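Local coordinates for insecticidal crystal protein Cry35Ab1 (Bacillus thuringiensis, PDB 4JP0), which acts with its partner protein Cry34Ab1 as a binary insecticidal toxin against western corn rootworm, probably attacking the larval midgut epithelium, at residues Leu180-Val186 against Thr200-Leu205; Phe50-Asp54 against Glu270-Gln274; Ser217-Pro223 against Gln305-Gly311; Tyr158-Ser162 against Asn342-Tyr346; Val109-Thr114 against Asn132-Asn136. All blocks are in the same frame, centred on the assembly; numbering follows the deposited sequence. Where two conformers were deposited one is given.

Contact 1: Leu180-Val186 against Thr200-Leu205; sequences LVPCIMV and TPYYIL
Two extended segments, 180-182 and 202-205, run antiparallel with their axes 4.4 Å apart at closest and their directions at 138°. The register pairs Leu180 with Ile204, Val181 with Tyr203 and Pro182 with Tyr202, CA atoms 4.8 to 5.0 Å apart. Val181-Tyr203 is the hydrogen-bonded pair: Val181 N to Tyr203 O and Tyr203 N to Val181 O are both 2.8 Å. Proline then ends the strand. Residues 183-185 wind into a 3-10 turn, in which Met185 N donates a hydrogen bond to Pro182 O and Val186 N one to Cys183 O, both 2.9 Å, while Cys183 N still donates across to Pro201 O at 2.9 Å. This is the end of an outer strand in the four-stranded antiparallel sheet of the toxin_10 domain, and helix 193-199 lies in the connection to its neighbour. One face carries Leu180, Pro182, Tyr202 and Ile204. Here Leu180 (m,t) sets CD2 3.9 Å from Ile204 CG1 and CB 4.0 Å from Tyr202 CD2, and Pro182 CG is 4.1 Å from Tyr202 CE2. The Tyr202 hydroxyl bonds to Thr4 O. On the other face, the Tyr203 ring (chi1 m) receives Val186 CG1 over its face, 4.0 Å from the centroid in a CH-pi contact, and Cys183 CB at its edge, 3.7 Å from Tyr203 CE1. The hydroxyl of Tyr203 bonds to Asp188 and Gln196. Val181 CG2 lies 3.9 Å from Leu205 CB.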
# COMPACT_ATOMS: atom_id res chain seq x y z
N LEU A 180 -1.23 0.42 -7.52
CA LEU A 180 -1.04 -0.93 -8.05
C LEU A 180 0.19 -1.57 -7.43
O LEU A 180 1.28 -0.96 -7.39
CB LEU A 180 -0.84 -0.86 -9.55
CG LEU A 180 -2.09 -0.42 -10.31
CD1 LEU A 180 -1.83 -0.41 -11.82
CD2 LEU A 180 -3.21 -1.36 -9.99
N VAL A 181 0.03 -2.80 -6.95
CA VAL A 181 1.14 -3.47 -6.27
C VAL A 181 1.58 -4.69 -7.04
O VAL A 181 0.79 -5.58 -7.31
CB VAL A 181 0.75 -3.87 -4.82
CG1 VAL A 181 1.88 -4.66 -4.10
CG2 VAL A 181 0.35 -2.62 -4.05
N PRO A 182 2.86 -4.75 -7.39
CA PRO A 182 3.41 -5.92 -8.06
C PRO A 182 3.05 -7.23 -7.32
O PRO A 182 3.22 -7.34 -6.10
CB PRO A 182 4.91 -5.68 -7.94
CG PRO A 182 5.03 -4.15 -8.07
CD PRO A 182 3.84 -3.68 -7.19
N CYS A 183 2.62 -8.24 -8.07
CA CYS A 183 2.19 -9.48 -7.46
C CYS A 183 3.31 -10.16 -6.68
O CYS A 183 3.04 -10.83 -5.71
CB CYS A 183 1.55 -10.45 -8.49
SG CYS A 183 2.70 -10.94 -9.81
N ILE A 184 4.56 -9.94 -7.09
CA ILE A 184 5.69 -10.52 -6.38
C ILE A 184 5.77 -10.04 -4.93
O ILE A 184 6.37 -10.72 -4.10
CB ILE A 184 7.04 -10.28 -7.12
CG1 ILE A 184 7.24 -8.78 -7.39
CG2 ILE A 184 7.06 -11.07 -8.45
CD1 ILE A 184 8.69 -8.42 -7.82
N MET A 185 5.18 -8.88 -4.65
CA MET A 185 5.21 -8.31 -3.30
C MET A 185 3.96 -8.71 -2.51
O MET A 185 3.76 -8.25 -1.37
CB MET A 185 5.26 -6.79 -3.39
CG MET A 185 6.50 -6.28 -4.07
SD MET A 185 6.40 -4.53 -4.41
CE MET A 185 7.77 -4.36 -5.55
N VAL A 186 3.13 -9.55 -3.10
CA VAL A 186 1.90 -9.98 -2.45
C VAL A 186 1.89 -11.46 -2.15
O VAL A 186 2.10 -12.26 -3.04
CB VAL A 186 0.68 -9.67 -3.34
CG1 VAL A 186 -0.59 -10.33 -2.76
CG2 VAL A 186 0.53 -8.16 -3.49
N THR A 200 -3.04 -11.70 -12.80
CA THR A 200 -3.18 -10.54 -11.96
C THR A 200 -1.80 -9.98 -11.57
O THR A 200 -1.49 -9.93 -10.45
CB THR A 200 -4.10 -10.81 -10.71
OG1 THR A 200 -4.09 -9.69 -9.87
CG2 THR A 200 -3.63 -11.99 -9.93
N PRO A 201 -0.99 -9.62 -12.55
CA PRO A 201 0.40 -9.22 -12.23
C PRO A 201 0.44 -7.99 -11.34
O PRO A 201 1.41 -7.81 -10.62
CB PRO A 201 1.01 -8.91 -13.61
CG PRO A 201 -0.21 -8.66 -14.51
CD PRO A 201 -1.24 -9.63 -14.01
N TYR A 202 -0.58 -7.15 -11.42
CA TYR A 202 -0.72 -6.05 -10.46
C TYR A 202 -1.96 -6.20 -9.64
O TYR A 202 -3.06 -6.38 -10.18
CB TYR A 202 -0.73 -4.69 -11.14
CG TYR A 202 0.61 -4.33 -11.72
CD1 TYR A 202 0.95 -4.71 -13.04
CD2 TYR A 202 1.57 -3.69 -10.94
CE1 TYR A 202 2.22 -4.38 -13.59
CE2 TYR A 202 2.82 -3.36 -11.48
CZ TYR A 202 3.14 -3.71 -12.79
OH TYR A 202 4.39 -3.41 -13.25
N TYR A 203 -1.80 -6.12 -8.32
CA TYR A 203 -2.97 -6.11 -7.41
C TYR A 203 -3.36 -4.67 -7.17
O TYR A 203 -2.53 -3.77 -7.27
CB TYR A 203 -2.60 -6.75 -6.06
CG TYR A 203 -2.61 -8.28 -6.08
CD1 TYR A 203 -1.77 -8.98 -6.94
CD2 TYR A 203 -3.46 -9.02 -5.23
CE1 TYR A 203 -1.79 -10.39 -6.99
CE2 TYR A 203 -3.48 -10.36 -5.24
CZ TYR A 203 -2.64 -11.07 -6.12
OH TYR A 203 -2.67 -12.43 -6.12
N ILE A 204 -4.62 -4.44 -6.78
CA ILE A 204 -5.11 -3.12 -6.44
C ILE A 204 -5.19 -2.98 -4.92
O ILE A 204 -5.83 -3.78 -4.23
CB ILE A 204 -6.51 -2.90 -7.04
CG1 ILE A 204 -6.44 -2.97 -8.55
CG2 ILE A 204 -7.08 -1.50 -6.67
CD1 ILE A 204 -7.85 -3.10 -9.21
N LEU A 205 -4.50 -1.98 -4.40
CA LEU A 205 -4.53 -1.68 -2.96
C LEU A 205 -5.27 -0.32 -2.80
O LEU A 205 -4.86 0.72 -3.36
CB LEU A 205 -3.10 -1.67 -2.40
CG LEU A 205 -2.90 -1.28 -0.94
CD1 LEU A 205 -3.78 -2.10 0.01
CD2 LEU A 205 -1.40 -1.38 -0.56

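Contact 2: Phe50-Asp54 against Glu270-Gln274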
# COMPACT_ATOMS: atom_id res chain seq x y z
N PHE A 50 9.00 -5.21 -12.88
CA PHE A 50 8.16 -4.45 -11.92
C PHE A 50 8.93 -3.22 -11.44
O PHE A 50 10.13 -3.31 -11.15
CB PHE A 50 7.79 -5.30 -10.73
CG PHE A 50 6.78 -6.39 -11.05
CD1 PHE A 50 7.14 -7.71 -11.04
CD2 PHE A 50 5.47 -6.07 -11.35
CE1 PHE A 50 6.21 -8.71 -11.27
CE2 PHE A 50 4.54 -7.07 -11.62
CZ PHE A 50 4.91 -8.39 -11.57
N PRO A 51 8.26 -2.08 -11.35
CA PRO A 51 8.93 -0.85 -10.92
C PRO A 51 8.92 -0.76 -9.39
O PRO A 51 7.95 -1.17 -8.74
CB PRO A 51 8.04 0.25 -11.54
CG PRO A 51 6.61 -0.35 -11.42
CD PRO A 51 6.81 -1.87 -11.59
N ILE A 52 10.02 -0.23 -8.84
CA ILE A 52 10.12 0.05 -7.42
C ILE A 52 10.62 1.46 -7.23
O ILE A 52 10.83 2.22 -8.20
CB ILE A 52 11.02 -0.99 -6.71
CG1 ILE A 52 12.44 -1.02 -7.31
CG2 ILE A 52 10.37 -2.39 -6.76
CD1 ILE A 52 13.40 -1.95 -6.51
N ASP A 53 10.78 1.87 -5.98
CA ASP A 53 11.16 3.24 -5.73
C ASP A 53 12.50 3.62 -6.37
O ASP A 53 13.33 2.77 -6.69
CB ASP A 53 11.23 3.53 -4.21
CG ASP A 53 9.87 3.49 -3.50
OD1 ASP A 53 8.79 3.61 -4.14
OD2 ASP A 53 9.81 3.35 -2.24
N ASP A 54 12.68 4.91 -6.58
CA ASP A 54 13.93 5.48 -7.07
C ASP A 54 14.39 4.96 -8.44
O ASP A 54 15.58 4.66 -8.65
CB ASP A 54 15.04 5.33 -5.99
CG ASP A 54 14.62 5.91 -4.63
OD1 ASP A 54 14.23 7.09 -4.57
OD2 ASP A 54 14.66 5.26 -3.55
N GLU A 270 10.27 -1.97 -0.80
CA GLU A 270 10.84 -1.25 -1.91
C GLU A 270 9.87 -0.34 -2.64
O GLU A 270 10.26 0.30 -3.61
CB GLU A 270 11.56 -2.19 -2.89
CG GLU A 270 12.88 -2.71 -2.35
CD GLU A 270 13.37 -3.96 -3.06
OE1 GLU A 270 12.59 -4.60 -3.79
OE2 GLU A 270 14.52 -4.35 -2.85
N ILE A 271 8.61 -0.31 -2.20
CA ILE A 271 7.66 0.63 -2.79
C ILE A 271 7.08 1.55 -1.71
O ILE A 271 6.02 2.17 -1.90
CB ILE A 271 6.53 -0.09 -3.61
CG1 ILE A 271 5.72 -1.04 -2.72
CG2 ILE A 271 7.15 -0.85 -4.83
CD1 ILE A 271 4.34 -1.38 -3.29
N LYS A 272 7.74 1.62 -0.58
CA LYS A 272 7.22 2.46 0.50
C LYS A 272 6.96 3.93 0.14
O LYS A 272 6.02 4.54 0.68
CB LYS A 272 8.10 2.40 1.77
CG LYS A 272 9.46 2.99 1.59
CD LYS A 272 10.35 2.70 2.82
CE LYS A 272 11.79 2.37 2.40
NZ LYS A 272 12.70 2.77 3.52
N THR A 273 7.76 4.49 -0.75
CA THR A 273 7.53 5.88 -1.17
C THR A 273 6.24 5.96 -1.97
O THR A 273 5.46 6.90 -1.83
CB THR A 273 8.71 6.36 -2.03
OG1 THR A 273 9.86 6.52 -1.19
CG2 THR A 273 8.46 7.76 -2.58
N GLN A 274 6.03 4.97 -2.83
CA GLN A 274 4.82 4.89 -3.64
C GLN A 274 3.60 4.76 -2.75
O GLN A 274 2.57 5.40 -2.96
CB GLN A 274 4.91 3.66 -4.54
CG GLN A 274 3.59 3.36 -5.30
CD GLN A 274 3.67 2.06 -6.06
OE1 GLN A 274 4.77 1.61 -6.39
NE2 GLN A 274 2.52 1.48 -6.39
O HOH W 1 5.34 -0.67 -7.93
O HOH W 2 7.55 2.24 -6.49
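Helix N-termini expose backbone amides that need acceptors, and these may come from a part of the chain far away in sequence. Here residues 50-54 of the ricin-type beta-trefoil region serve the start of helix 272-279 in the toxin_10 region, with 215 residues between the segments, where the two parts of the molecule meet. Phe50 faces elsewhere, packing on Ile184 and meeting the Tyr202 ring edge-to-face. Pro51 makes its link through solvent: water 1 donates to Pro51 O and to Gln274 OE1, each at 2.8 Å. Ile52 supplies the apolar part, its CG2 4.1 Å from Ile271 CG2, and Met185 also touches its side chain. Separately, Ile52 CB comes 3.4 Å from Glu270 O, the carbonyl that Asp53 N binds at 2.9 Å with nearly linear geometry, holding the two backbones together just ahead of the helix. Ile271 occupies the N-cap position but has no side-chain acceptor to offer the first turn; the carboxylate of Asp53, with CB directed at the helix, provides one from outside. Its OD1 receives a weak bond from Gln274 N at 3.3 Å and a second proton from water 2 at 3.0 Å, the same water donating to Gln274 OE1. The NE2 of Gln274 is held by Thr179 and Leu180. The shortest direct bond joins Thr273 N to Asp53 OD2, at 2.8 Å.

Contact 3: Ser217-Pro223 against Gln305-Gly311; sequences SNVALRP and QSMNSIG
A regular antiparallel strand pair in the middle of a four-stranded sheet shows how the long body of this toxin_10 protein is built. The end of strand 202-221 lies beside the start of strand 307-323. The axes of 219-221 and 307-311 approach to 4.8 Å, with directions 158° apart. Register runs from Asn218 opposite Ile310 to Pro223 opposite Gln305. Backbone hydrogen bonds come in two reciprocal sets. Val219 N to Ser309 O and Ser309 N to Val219 O are both 2.9 Å; Leu221 N to Met307 O is 2.8 Å and Met307 N to Leu221 O 2.9 Å. Ala220-Asn308, between them, is a non-hydrogen-bonded pair, where Asn308 CA comes 3.4 Å from Val219 O in a CA-H...O contact; another joins Ile310 CA to Ser217 O, also at 3.4 Å. Asn308 and Ile310 use their other backbone edge to bind Tyr346 and Thr344 of the next strand. Apolar packing gathers on the face of Val219, Leu221, Met307 and Ser309: Leu221 (chi1 m) brings CD1 within 3.5 Å of CE of Met307 (t,t,p), and both residues rest on Ile299 and Asn301. Side-chain and water bonds finish the Ser217 end. Water 3 donates to Ser217 O at 2.8 Å and lies 2.7 Å from Ser309 OG. Ser217 OG, in the p rotamer and also bonded to Ala214 O, accepts from Gly311 N at 2.9 Å.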
# COMPACT_ATOMS: atom_id res chain seq x y z
N SER A 217 -18.94 5.52 23.52
CA SER A 217 -19.02 6.98 23.57
C SER A 217 -20.42 7.59 23.72
O SER A 217 -20.54 8.80 23.85
CB SER A 217 -18.34 7.58 22.31
OG SER A 217 -19.18 7.44 21.17
N ASN A 218 -21.48 6.79 23.64
CA ASN A 218 -22.82 7.37 23.78
C ASN A 218 -23.06 7.54 25.27
O ASN A 218 -23.09 6.58 26.05
CB ASN A 218 -23.90 6.54 23.06
CG ASN A 218 -25.27 7.25 22.98
OD1 ASN A 218 -25.38 8.50 22.94
ND2 ASN A 218 -26.34 6.44 22.96
N VAL A 219 -23.20 8.79 25.68
CA VAL A 219 -23.30 9.12 27.09
C VAL A 219 -24.50 10.00 27.34
O VAL A 219 -24.78 10.88 26.54
CB VAL A 219 -22.08 9.89 27.53
CG1 VAL A 219 -22.17 10.23 29.02
CG2 VAL A 219 -20.80 9.08 27.26
N ALA A 220 -25.23 9.72 28.41
CA ALA A 220 -26.38 10.53 28.82
C ALA A 220 -26.01 11.29 30.08
O ALA A 220 -25.57 10.68 31.06
CB ALA A 220 -27.57 9.64 29.09
N LEU A 221 -26.20 12.60 30.05
CA LEU A 221 -25.90 13.43 31.20
C LEU A 221 -27.11 14.15 31.76
O LEU A 221 -27.94 14.68 31.02
CB LEU A 221 -24.84 14.49 30.86
CG LEU A 221 -23.46 13.93 30.53
CD1 LEU A 221 -23.35 13.66 29.06
CD2 LEU A 221 -22.38 14.88 30.98
N ARG A 222 -27.17 14.19 33.08
CA ARG A 222 -28.20 14.98 33.73
C ARG A 222 -27.69 16.42 33.86
O ARG A 222 -26.54 16.70 33.54
CB ARG A 222 -28.52 14.38 35.12
CG ARG A 222 -28.86 12.89 35.02
CD ARG A 222 -29.72 12.37 36.17
NE ARG A 222 -29.09 12.51 37.47
CZ ARG A 222 -29.66 12.09 38.60
NH1 ARG A 222 -30.83 11.50 38.54
NH2 ARG A 222 -29.09 12.25 39.78
N PRO A 223 -28.54 17.34 34.30
CA PRO A 223 -28.09 18.72 34.51
C PRO A 223 -26.92 18.83 35.47
O PRO A 223 -26.84 18.11 36.49
CB PRO A 223 -29.33 19.41 35.12
CG PRO A 223 -30.48 18.62 34.62
CD PRO A 223 -29.98 17.17 34.58
N GLN A 305 -30.19 21.74 31.84
CA GLN A 305 -30.97 20.77 31.07
C GLN A 305 -30.16 19.48 30.86
O GLN A 305 -28.94 19.47 30.98
CB GLN A 305 -31.33 21.30 29.67
CG GLN A 305 -32.33 22.46 29.61
CD GLN A 305 -31.71 23.82 29.94
OE1 GLN A 305 -30.68 24.21 29.34
NE2 GLN A 305 -32.32 24.54 30.86
N SER A 306 -30.84 18.41 30.51
CA SER A 306 -30.13 17.16 30.27
C SER A 306 -29.45 17.21 28.92
O SER A 306 -29.78 18.06 28.11
CB SER A 306 -31.10 15.97 30.32
OG SER A 306 -31.67 15.74 29.04
N MET A 307 -28.51 16.30 28.66
CA MET A 307 -27.81 16.31 27.40
C MET A 307 -27.34 14.92 27.04
O MET A 307 -27.13 14.08 27.92
CB MET A 307 -26.64 17.25 27.53
CG MET A 307 -25.57 17.15 26.50
SD MET A 307 -24.16 18.09 27.12
CE MET A 307 -23.48 17.02 28.13
N ASN A 308 -27.21 14.67 25.73
CA ASN A 308 -26.71 13.40 25.21
C ASN A 308 -25.47 13.70 24.37
O ASN A 308 -25.40 14.74 23.71
CB ASN A 308 -27.78 12.68 24.38
CG ASN A 308 -29.14 12.52 25.14
OD1 ASN A 308 -30.23 12.80 24.60
ND2 ASN A 308 -29.07 12.08 26.40
N SER A 309 -24.49 12.79 24.39
CA SER A 309 -23.27 12.99 23.61
C SER A 309 -22.91 11.68 22.94
O SER A 309 -23.31 10.62 23.40
CB SER A 309 -22.13 13.39 24.54
OG SER A 309 -20.92 13.67 23.83
N ILE A 310 -22.20 11.78 21.83
CA ILE A 310 -21.68 10.61 21.17
C ILE A 310 -20.42 11.06 20.46
O ILE A 310 -20.28 12.22 20.10
CB ILE A 310 -22.71 10.02 20.18
CG1 ILE A 310 -22.23 8.64 19.68
CG2 ILE A 310 -22.92 10.96 19.04
CD1 ILE A 310 -23.30 7.81 19.01
N GLY A 311 -19.51 10.12 20.23
CA GLY A 311 -18.27 10.45 19.57
C GLY A 311 -18.05 9.65 18.30
O GLY A 311 -18.59 8.55 18.13
O HOH W 3 -19.45 11.36 23.89

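Contact 4: Tyr158-Ser162 against Asn342-Tyr346; sequences YPKYS and NVTSY
An irregular segment can pack along a sheet's edge strand without joining it, as loop 158-162, between strands 135-142 and 174-182, does here on strand 327-346 of the four-stranded toxin_10 sheet. The two run the same way, 3° apart end to end, but with Lys160 CA 6.5 Å from Thr344 CA they meet through side chains and water, with no direct hydrogen bonds. Asn342 places CB over the face of the Tyr158 ring (chi1 p), 3.8 Å from the centroid; water 5 donates to Asn342 OD1 at 2.5 Å and lies 2.8 Å from Tyr158 OH, while Asn342 ND2 bonds to Thr340 O. Val343 points away, yet its O accepts a weak bond at 3.3 Å from water 4, itself 3.1 Å from Tyr158 OH. Thr344 is buried: CG2 meets Pro159 O at 3.7 Å, and CB lies at the Tyr158 ring edge, 4.1 Å from Tyr158 CE1. Lys160 NZ donates back to Tyr158 O at 2.7 Å. Ser345 O comes 3.4 Å from Tyr161 CD1, while Ser345 OG binds Pro347 and His349. Tyr346 (chi1 t) and Tyr161 (chi1 m) hold their rings at 28° with little overlap; Tyr346 CB sits over the Tyr161 ring, 3.8 Å from its centroid.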
# COMPACT_ATOMS: atom_id res chain seq x y z
N TYR A 158 -18.15 14.60 10.16
CA TYR A 158 -18.77 13.57 10.99
C TYR A 158 -20.23 13.95 11.20
O TYR A 158 -20.56 15.13 11.10
CB TYR A 158 -18.03 13.35 12.31
CG TYR A 158 -17.87 14.58 13.16
CD1 TYR A 158 -18.85 14.96 14.07
CD2 TYR A 158 -16.72 15.35 13.07
CE1 TYR A 158 -18.69 16.08 14.85
CE2 TYR A 158 -16.55 16.48 13.86
CZ TYR A 158 -17.54 16.84 14.74
OH TYR A 158 -17.37 17.96 15.51
N PRO A 159 -21.09 12.98 11.49
CA PRO A 159 -22.53 13.23 11.60
C PRO A 159 -22.86 14.14 12.76
O PRO A 159 -22.11 14.20 13.73
CB PRO A 159 -23.11 11.84 11.86
CG PRO A 159 -22.02 10.89 11.30
CD PRO A 159 -20.75 11.57 11.74
N LYS A 160 -23.98 14.84 12.64
CA LYS A 160 -24.44 15.70 13.74
C LYS A 160 -25.85 15.31 14.07
O LYS A 160 -26.55 14.77 13.22
CB LYS A 160 -24.40 17.17 13.32
CG LYS A 160 -23.08 17.63 12.76
CD LYS A 160 -22.03 17.79 13.85
CE LYS A 160 -20.75 18.36 13.27
NZ LYS A 160 -20.34 17.68 11.99
N TYR A 161 -26.28 15.58 15.30
CA TYR A 161 -27.64 15.25 15.70
C TYR A 161 -28.66 16.07 14.91
O TYR A 161 -28.40 17.22 14.54
CB TYR A 161 -27.84 15.49 17.19
CG TYR A 161 -27.36 14.40 18.09
CD1 TYR A 161 -26.13 14.50 18.74
CD2 TYR A 161 -28.16 13.28 18.36
CE1 TYR A 161 -25.69 13.50 19.61
CE2 TYR A 161 -27.74 12.28 19.23
CZ TYR A 161 -26.49 12.38 19.85
OH TYR A 161 -26.05 11.39 20.71
N SER A 162 -29.80 15.46 14.65
CA SER A 162 -30.90 16.12 13.94
C SER A 162 -31.79 16.74 15.00
O SER A 162 -32.24 16.03 15.90
CB SER A 162 -31.74 15.09 13.20
OG SER A 162 -32.71 14.55 14.09
N ASN A 342 -13.96 12.95 17.68
CA ASN A 342 -14.73 14.17 17.85
C ASN A 342 -16.01 13.83 18.52
O ASN A 342 -16.59 12.79 18.22
CB ASN A 342 -15.07 14.77 16.49
CG ASN A 342 -13.95 15.58 15.94
OD1 ASN A 342 -13.87 16.80 16.20
ND2 ASN A 342 -13.05 14.93 15.18
N VAL A 343 -16.47 14.67 19.44
CA VAL A 343 -17.77 14.40 20.04
C VAL A 343 -18.83 15.40 19.57
O VAL A 343 -18.51 16.54 19.15
CB VAL A 343 -17.70 14.44 21.58
CG1 VAL A 343 -16.89 13.28 22.10
CG2 VAL A 343 -17.09 15.77 22.05
N THR A 344 -20.09 15.00 19.63
CA THR A 344 -21.14 15.94 19.29
C THR A 344 -22.27 15.70 20.25
O THR A 344 -22.42 14.62 20.81
CB THR A 344 -21.53 15.87 17.78
OG1 THR A 344 -22.45 16.92 17.45
CG2 THR A 344 -22.29 14.57 17.44
N SER A 345 -23.07 16.73 20.47
CA SER A 345 -24.07 16.62 21.51
C SER A 345 -25.47 17.01 21.11
O SER A 345 -25.71 17.57 20.03
CB SER A 345 -23.64 17.51 22.67
OG SER A 345 -23.63 18.86 22.22
N TYR A 346 -26.41 16.69 22.01
CA TYR A 346 -27.79 17.07 21.84
C TYR A 346 -28.40 17.33 23.21
O TYR A 346 -28.41 16.45 24.04
CB TYR A 346 -28.57 15.95 21.19
CG TYR A 346 -29.94 16.41 20.88
CD1 TYR A 346 -30.14 17.50 20.06
CD2 TYR A 346 -31.05 15.78 21.43
CE1 TYR A 346 -31.42 17.95 19.77
CE2 TYR A 346 -32.34 16.23 21.14
CZ TYR A 346 -32.51 17.31 20.31
OH TYR A 346 -33.78 17.78 20.01
O HOH W 4 -19.69 18.98 17.24
O HOH W 5 -15.19 18.74 17.00

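Contact 5: Val109-Thr114 against Asn132-Asn136; sequences VLTAGT and NQQWN
The indole of Trp135 donates from NE1 to Leu110 O at 3.0 Å. Trp135 and Gln133 belong to the QxW sequence, Gln133-Gln134-Trp135, that recurs in the repeats of ricin-type beta-trefoils, and the contact exemplifies how that motif grips a neighbouring strand. Ala112 N donates to Asn132 O at 3.0 Å, almost in line. Gln133 NE2 gives a longer bond, 3.1 Å, to Thr111 OG1 (chi1 m), which itself donates to Val109 O at 2.9 Å. The Gln133 amide, on an extended side chain (chi1 m, chi2 t), is also held by Asp125 O and Ser127 N. Water 7 donates to Gly113 O at 2.8 Å and to Asn132 OD1 at 2.7 Å. Segments 109-114 and 132-135 run at 126° end to end and come together at Thr111-Gln133, CA atoms 4.6 Å apart, and Ala112-Asn132, 5.2 Å. Two CA-H...O contacts, Gln133 CA to Leu110 O and Thr111 CA to Asn132 O, both 3.5 Å, mark this crossing. Packing centres on Trp135 (chi1 m), buried also against Ile10, Ile102 and Ile121. Ala112 CB lies 4.3 Å from Trp135 CH2, and Leu110 (chi1 t) lays CD2 over the indole face, 3.7 Å from the centroid of the six-membered ring.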
# COMPACT_ATOMS: atom_id res chain seq x y z
N VAL A 109 27.54 -4.05 -14.18
CA VAL A 109 26.57 -4.11 -15.25
C VAL A 109 26.59 -5.46 -15.91
O VAL A 109 27.61 -6.15 -15.92
CB VAL A 109 26.79 -2.97 -16.31
CG1 VAL A 109 26.75 -1.54 -15.67
CG2 VAL A 109 28.15 -3.17 -17.08
N LEU A 110 25.44 -5.84 -16.47
CA LEU A 110 25.27 -7.13 -17.15
C LEU A 110 26.21 -7.19 -18.35
O LEU A 110 26.19 -6.29 -19.22
CB LEU A 110 23.84 -7.21 -17.66
CG LEU A 110 23.20 -8.57 -17.79
CD1 LEU A 110 23.11 -9.15 -16.36
CD2 LEU A 110 21.80 -8.48 -18.49
N THR A 111 27.00 -8.25 -18.42
CA THR A 111 28.01 -8.42 -19.46
C THR A 111 28.03 -9.85 -20.05
O THR A 111 28.14 -10.84 -19.31
CB THR A 111 29.35 -8.14 -18.81
OG1 THR A 111 29.31 -6.82 -18.22
CG2 THR A 111 30.45 -8.06 -19.82
N ALA A 112 27.94 -9.97 -21.37
CA ALA A 112 28.05 -11.28 -22.00
C ALA A 112 29.49 -11.70 -22.11
O ALA A 112 30.35 -10.91 -22.54
CB ALA A 112 27.40 -11.26 -23.41
N GLY A 113 29.77 -12.94 -21.73
CA GLY A 113 31.10 -13.54 -21.90
C GLY A 113 31.37 -13.75 -23.37
O GLY A 113 30.44 -13.82 -24.17
N THR A 114 32.65 -13.86 -23.72
CA THR A 114 33.09 -14.11 -25.08
C THR A 114 34.01 -15.33 -25.16
O THR A 114 34.56 -15.80 -24.15
CB THR A 114 33.87 -12.89 -25.61
OG1 THR A 114 35.08 -12.69 -24.84
CG2 THR A 114 33.08 -11.63 -25.39
N ASN A 132 29.31 -5.85 -25.62
CA ASN A 132 28.86 -6.97 -24.79
C ASN A 132 28.12 -6.54 -23.50
O ASN A 132 27.54 -7.38 -22.80
CB ASN A 132 30.04 -7.89 -24.47
CG ASN A 132 30.45 -8.73 -25.70
OD1 ASN A 132 29.77 -9.69 -26.06
ND2 ASN A 132 31.52 -8.33 -26.38
N GLN A 133 28.09 -5.25 -23.24
CA GLN A 133 27.38 -4.71 -22.11
C GLN A 133 26.11 -3.97 -22.58
O GLN A 133 25.47 -3.28 -21.81
CB GLN A 133 28.32 -3.77 -21.33
CG GLN A 133 29.45 -4.58 -20.64
CD GLN A 133 30.37 -3.72 -19.81
OE1 GLN A 133 30.46 -2.52 -20.05
NE2 GLN A 133 31.00 -4.30 -18.79
N GLN A 134 25.72 -4.18 -23.85
CA GLN A 134 24.52 -3.53 -24.35
C GLN A 134 23.42 -4.59 -24.61
O GLN A 134 23.71 -5.66 -25.14
CB GLN A 134 24.77 -2.75 -25.64
CG GLN A 134 26.06 -1.90 -25.68
CD GLN A 134 26.11 -0.90 -24.56
OE1 GLN A 134 25.15 -0.15 -24.36
NE2 GLN A 134 27.24 -0.85 -23.84
N TRP A 135 22.18 -4.25 -24.29
CA TRP A 135 21.07 -5.20 -24.29
C TRP A 135 19.82 -4.60 -24.92
O TRP A 135 19.56 -3.40 -24.79
CB TRP A 135 20.74 -5.59 -22.83
CG TRP A 135 21.93 -6.19 -22.13
CD1 TRP A 135 22.92 -5.53 -21.51
CD2 TRP A 135 22.32 -7.57 -22.17
NE1 TRP A 135 23.90 -6.40 -21.09
CE2 TRP A 135 23.56 -7.67 -21.48
CE3 TRP A 135 21.72 -8.73 -22.65
CZ2 TRP A 135 24.22 -8.88 -21.29
CZ3 TRP A 135 22.36 -9.96 -22.44
CH2 TRP A 135 23.61 -10.02 -21.76
N ASN A 136 19.05 -5.47 -25.58
CA ASN A 136 17.82 -5.08 -26.21
C ASN A 136 16.66 -5.72 -25.51
O ASN A 136 16.76 -6.86 -25.12
CB ASN A 136 17.85 -5.55 -27.66
CG ASN A 136 18.93 -4.84 -28.46
OD1 ASN A 136 19.07 -3.61 -28.40
ND2 ASN A 136 19.72 -5.61 -29.19
O HOH W 6 24.71 -3.79 -19.20
O HOH W 7 29.63 -12.36 -26.43

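Spread along an elongated monomer, the contacts report on two regions and their junction. Contact 5 lies in the beta-trefoil, its centre about 74 Å from that of contact 3. Contacts 1 and 2, whose centres lie about 12 Å apart, touch at the junction, where Phe50 and Pro51 pack on Tyr202. Contacts 3 and 4, centres about 11 Å apart, share the remote part of the four-stranded sheet that contact 1 reaches at its near part. Along the chain contact 2 spans contacts 5 and 1, contact 4 spans contacts 1 and 3, and contact 2 alternates with contacts 3 and 4, so long-range closures tie the regions together. Strand 202-221 runs through contacts 1 and 3, carrying the sheet away from the trefoil.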